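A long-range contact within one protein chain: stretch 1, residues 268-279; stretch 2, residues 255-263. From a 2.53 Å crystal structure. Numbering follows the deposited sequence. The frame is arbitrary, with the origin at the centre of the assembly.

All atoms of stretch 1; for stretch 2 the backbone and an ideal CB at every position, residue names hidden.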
# COMPACT_ATOMS: atom_id res chain seq x y z
N THR B 268 14.19 -29.70 20.53
CA THR B 268 14.75 -28.78 21.50
C THR B 268 15.05 -27.47 20.78
O THR B 268 15.35 -27.47 19.59
CB THR B 268 16.07 -29.31 22.09
OG1 THR B 268 17.13 -29.04 21.17
CG2 THR B 268 15.99 -30.80 22.31
N ASN B 269 14.95 -26.35 21.49
CA ASN B 269 15.24 -25.06 20.88
C ASN B 269 16.71 -25.06 20.54
O ASN B 269 17.51 -25.71 21.22
CB ASN B 269 14.94 -23.90 21.84
CG ASN B 269 13.46 -23.71 22.08
OD1 ASN B 269 12.67 -23.70 21.14
ND2 ASN B 269 13.08 -23.55 23.33
N VAL B 270 17.08 -24.33 19.49
CA VAL B 270 18.47 -24.27 19.07
C VAL B 270 19.16 -23.07 19.69
O VAL B 270 18.58 -22.00 19.82
CB VAL B 270 18.58 -24.18 17.53
CG1 VAL B 270 20.02 -23.89 17.13
CG2 VAL B 270 18.12 -25.48 16.90
N HIS B 271 20.41 -23.27 20.09
CA HIS B 271 21.23 -22.23 20.70
C HIS B 271 22.58 -22.37 20.02
O HIS B 271 23.25 -23.40 20.14
CB HIS B 271 21.36 -22.45 22.21
CG HIS B 271 20.05 -22.48 22.94
ND1 HIS B 271 19.18 -21.41 22.96
CD2 HIS B 271 19.44 -23.47 23.65
CE1 HIS B 271 18.10 -21.74 23.65
NE2 HIS B 271 18.23 -22.98 24.07
N GLY B 272 22.99 -21.34 19.28
CA GLY B 272 24.25 -21.43 18.58
C GLY B 272 24.00 -21.86 17.15
O GLY B 272 22.85 -21.94 16.72
N PRO B 273 25.06 -22.16 16.38
CA PRO B 273 24.92 -22.58 14.99
C PRO B 273 24.34 -23.99 14.82
O PRO B 273 24.56 -24.87 15.64
CB PRO B 273 26.35 -22.49 14.47
CG PRO B 273 27.14 -22.90 15.67
CD PRO B 273 26.47 -22.12 16.78
N ILE B 274 23.58 -24.19 13.74
CA ILE B 274 23.00 -25.50 13.47
C ILE B 274 24.08 -26.37 12.84
O ILE B 274 24.89 -25.91 12.04
CB ILE B 274 21.79 -25.41 12.51
CG1 ILE B 274 22.23 -24.77 11.19
CG2 ILE B 274 20.67 -24.61 13.15
CD1 ILE B 274 21.11 -24.68 10.18
N VAL B 275 24.10 -27.64 13.22
CA VAL B 275 25.09 -28.56 12.71
C VAL B 275 24.37 -29.68 11.97
O VAL B 275 23.23 -30.01 12.30
CB VAL B 275 25.95 -29.16 13.86
CG1 VAL B 275 26.85 -28.08 14.45
CG2 VAL B 275 25.04 -29.73 14.94
N PRO B 276 25.04 -30.28 10.98
CA PRO B 276 24.43 -31.36 10.20
C PRO B 276 23.47 -32.18 11.05
O PRO B 276 23.80 -32.58 12.17
CB PRO B 276 25.64 -32.15 9.73
CG PRO B 276 26.66 -31.07 9.50
CD PRO B 276 26.48 -30.18 10.71
N GLY B 277 22.28 -32.41 10.51
CA GLY B 277 21.28 -33.18 11.23
C GLY B 277 19.87 -32.83 10.77
O GLY B 277 19.69 -32.21 9.72
N VAL B 278 18.88 -33.23 11.56
CA VAL B 278 17.49 -32.97 11.22
C VAL B 278 16.99 -31.77 12.02
O VAL B 278 17.37 -31.60 13.17
CB VAL B 278 16.63 -34.19 11.54
CG1 VAL B 278 15.21 -33.95 11.06
CG2 VAL B 278 17.23 -35.43 10.88
N TYR B 279 16.13 -30.96 11.40
CA TYR B 279 15.57 -29.79 12.05
C TYR B 279 14.12 -29.54 11.62
O TYR B 279 13.59 -30.22 10.73
CB TYR B 279 16.38 -28.52 11.72
CG TYR B 279 17.77 -28.47 12.30
CD1 TYR B 279 18.85 -29.11 11.67
CD2 TYR B 279 18.02 -27.80 13.50
CE1 TYR B 279 20.13 -29.08 12.21
CE2 TYR B 279 19.30 -27.77 14.06
CZ TYR B 279 20.36 -28.41 13.41
OH TYR B 279 21.63 -28.36 13.94
N UNK B 255 11.61 -17.04 11.47
CA UNK B 255 11.15 -18.08 12.37
C UNK B 255 12.37 -18.90 12.82
O UNK B 255 13.32 -19.09 12.07
CB UNK B 255 10.10 -18.96 11.70
N UNK B 256 12.35 -19.39 14.05
CA UNK B 256 13.49 -20.13 14.56
C UNK B 256 13.57 -21.62 14.21
O UNK B 256 12.57 -22.26 13.87
CB UNK B 256 13.50 -19.99 16.08
N UNK B 257 14.78 -22.14 14.29
CA UNK B 257 15.05 -23.55 14.03
C UNK B 257 14.77 -24.34 15.30
O UNK B 257 14.82 -23.80 16.42
CB UNK B 257 16.49 -23.76 13.56
N UNK B 258 14.46 -25.61 15.13
CA UNK B 258 14.20 -26.52 16.24
C UNK B 258 15.00 -27.76 15.90
O UNK B 258 14.97 -28.25 14.78
CB UNK B 258 12.71 -26.82 16.43
N UNK B 259 15.75 -28.27 16.86
CA UNK B 259 16.55 -29.45 16.61
C UNK B 259 15.70 -30.70 16.81
O UNK B 259 15.03 -30.84 17.83
CB UNK B 259 17.78 -29.47 17.52
N UNK B 260 15.72 -31.60 15.83
CA UNK B 260 14.92 -32.81 15.93
C UNK B 260 15.74 -34.03 16.26
O UNK B 260 16.76 -34.29 15.61
CB UNK B 260 14.16 -33.05 14.62
N UNK B 261 15.31 -34.77 17.28
CA UNK B 261 15.96 -36.01 17.67
C UNK B 261 15.52 -36.99 16.59
O UNK B 261 14.33 -37.31 16.49
CB UNK B 261 15.59 -36.47 19.08
N UNK B 262 16.46 -37.46 15.75
CA UNK B 262 16.18 -38.39 14.65
C UNK B 262 15.51 -39.71 15.03
O UNK B 262 14.84 -40.33 14.20
CB UNK B 262 17.49 -38.71 13.94
N UNK B 263 15.67 -40.12 16.29
CA UNK B 263 15.06 -41.36 16.76
C UNK B 263 13.59 -41.17 17.09
O UNK B 263 12.71 -41.53 16.30
CB UNK B 263 15.80 -41.89 17.99

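Stretch 1 runs beside the hidden strand at Thr268, departs into a loop, and comes back alongside it with Val278 and Tyr279, so the hidden strand at 257-260 has a neighbour at each end of that excursion.

Position 255 comes first and is soon settled: no atom of stretch 1 lies within 5.5 Å of its ideal CB, so the contact sets no preference. It is Leu255, which takes no part.

At 256 the CA-to-CB bond points toward stretch 1, yet nothing lies within 5.5 Å of the ideal CB. A short side chain would fall short, whereas a long, flexible one could reach Asn269. Arg256 does so with its aliphatic portion, placing CD 4.0 Å from Asn269 OD1.

Position 257 is far more demanding. Its CB points toward stretch 1 and sits 4.1 Å from Val270 CG2, 4.3 Å from Ile274 CG2 and 4.3 Å from Tyr279 CD2. Such surroundings ask for an apolar residue, and leucine, isoleucine, methionine or an aromatic would all be reasonable. Phe257 uses the aromatic option: Ile274 CD1 lies over one face of its ring, 4.2 Å from the centroid in a CH-pi contact, while Tyr279 CB packs 4.0 Å from Phe257 CD1. The two aromatic rings meet obliquely, planes at 72° and centroids 5.8 Å apart.

At 258 the backbone is extended (phi/psi -134/132), and the ideal CB lies 4.2 Å from Thr268 O. Leucine, isoleucine, methionine or another extended apolar side chain would suit, the longer ones able to reach the Asn269 side chain. Leu258 brings CD2 to 3.3 Å from Asn269 OD1, a tight contact with an amide oxygen that is hydrogen-bonded elsewhere in the structure. Its carbonyl oxygen, Leu258 O, also takes a CA-H...O contact from Tyr279 CA at 3.2 Å.

Position 259 is held by its backbone. Its N donates to Thr268 O at 2.9 Å, and its O accepts from Thr268 N at 3.0 Å, the reciprocal pair of an antiparallel bridge. The ideal CB is 3.7 Å from Thr268 OG1, 4.1 Å from Val270 CG2 and 4.1 Å from Tyr279 CE2, a mixed setting in which serine, threonine, alanine or valine is plausible. Ser259 keeps the side chain small, and a water joins the strands: it lies 3.2 Å from Ser259 OG and donates to Val278 O at 2.9 Å.

Val278 O also accepts from N of 260 at 3.1 Å, fixing the returning strand. CB there points toward stretch 1, 3.8 Å from Val278 O, and a beta-branched apolar residue fits well, though leucine might too. Val260 meets Val278 CG1 through its CB at 3.8 Å and sets CG2 3.5 Å from Tyr279 C.

Position 261 points away, leaving its choice to local needs; Asn261 OD1 accepts from the backbone N of 263 at 3.0 Å. At 262 CB points sideways, the ideal CB 4.5 Å from Val278 CG2; small or apolar side chains would suit, and phi of -57° also admits proline. Pro262 makes a marginal contact, its CB 4.5 Å from Val278 CG2. Position 263 is out of reach, and Glu263 makes no contact with stretch 1.

Stretch 2 (255-263) LRFLSVNPE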
# COMPACT_ATOMS: atom_id res chain seq x y z
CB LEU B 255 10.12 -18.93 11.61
CG LEU B 255 9.05 -18.02 10.99
CD1 LEU B 255 8.03 -18.82 10.20
CD2 LEU B 255 8.36 -17.21 12.10
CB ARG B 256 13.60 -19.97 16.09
CG ARG B 256 12.38 -20.43 16.92
CD ARG B 256 12.76 -20.76 18.38
NE ARG B 256 13.55 -19.71 19.03
CZ ARG B 256 13.12 -18.47 19.27
NH1 ARG B 256 13.92 -17.59 19.87
NH2 ARG B 256 11.88 -18.10 18.93
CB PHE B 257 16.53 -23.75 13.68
CG PHE B 257 16.85 -23.55 12.23
CD1 PHE B 257 16.49 -24.51 11.28
CD2 PHE B 257 17.54 -22.42 11.81
CE1 PHE B 257 16.81 -24.35 9.94
CE2 PHE B 257 17.87 -22.25 10.46
CZ PHE B 257 17.50 -23.22 9.53
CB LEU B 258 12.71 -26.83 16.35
CG LEU B 258 11.84 -25.69 16.91
CD1 LEU B 258 10.37 -26.06 16.88
CD2 LEU B 258 12.28 -25.42 18.34
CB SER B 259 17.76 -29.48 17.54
OG SER B 259 18.59 -30.58 17.23
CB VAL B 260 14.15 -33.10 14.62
CG1 VAL B 260 13.15 -34.23 14.84
CG2 VAL B 260 13.44 -31.87 14.13
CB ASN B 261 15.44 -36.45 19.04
CG ASN B 261 16.11 -37.70 19.55
OD1 ASN B 261 15.97 -38.79 18.97
ND2 ASN B 261 16.85 -37.57 20.64
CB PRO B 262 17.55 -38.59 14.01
CG PRO B 262 18.48 -38.41 15.16
CD PRO B 262 17.91 -37.23 15.89
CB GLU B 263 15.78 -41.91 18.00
CG GLU B 263 17.19 -42.46 17.76
CD GLU B 263 18.25 -41.38 17.67
OE1 GLU B 263 18.42 -40.64 18.67
OE2 GLU B 263 18.91 -41.27 16.61
O HOH W 1 19.89 -31.69 14.54
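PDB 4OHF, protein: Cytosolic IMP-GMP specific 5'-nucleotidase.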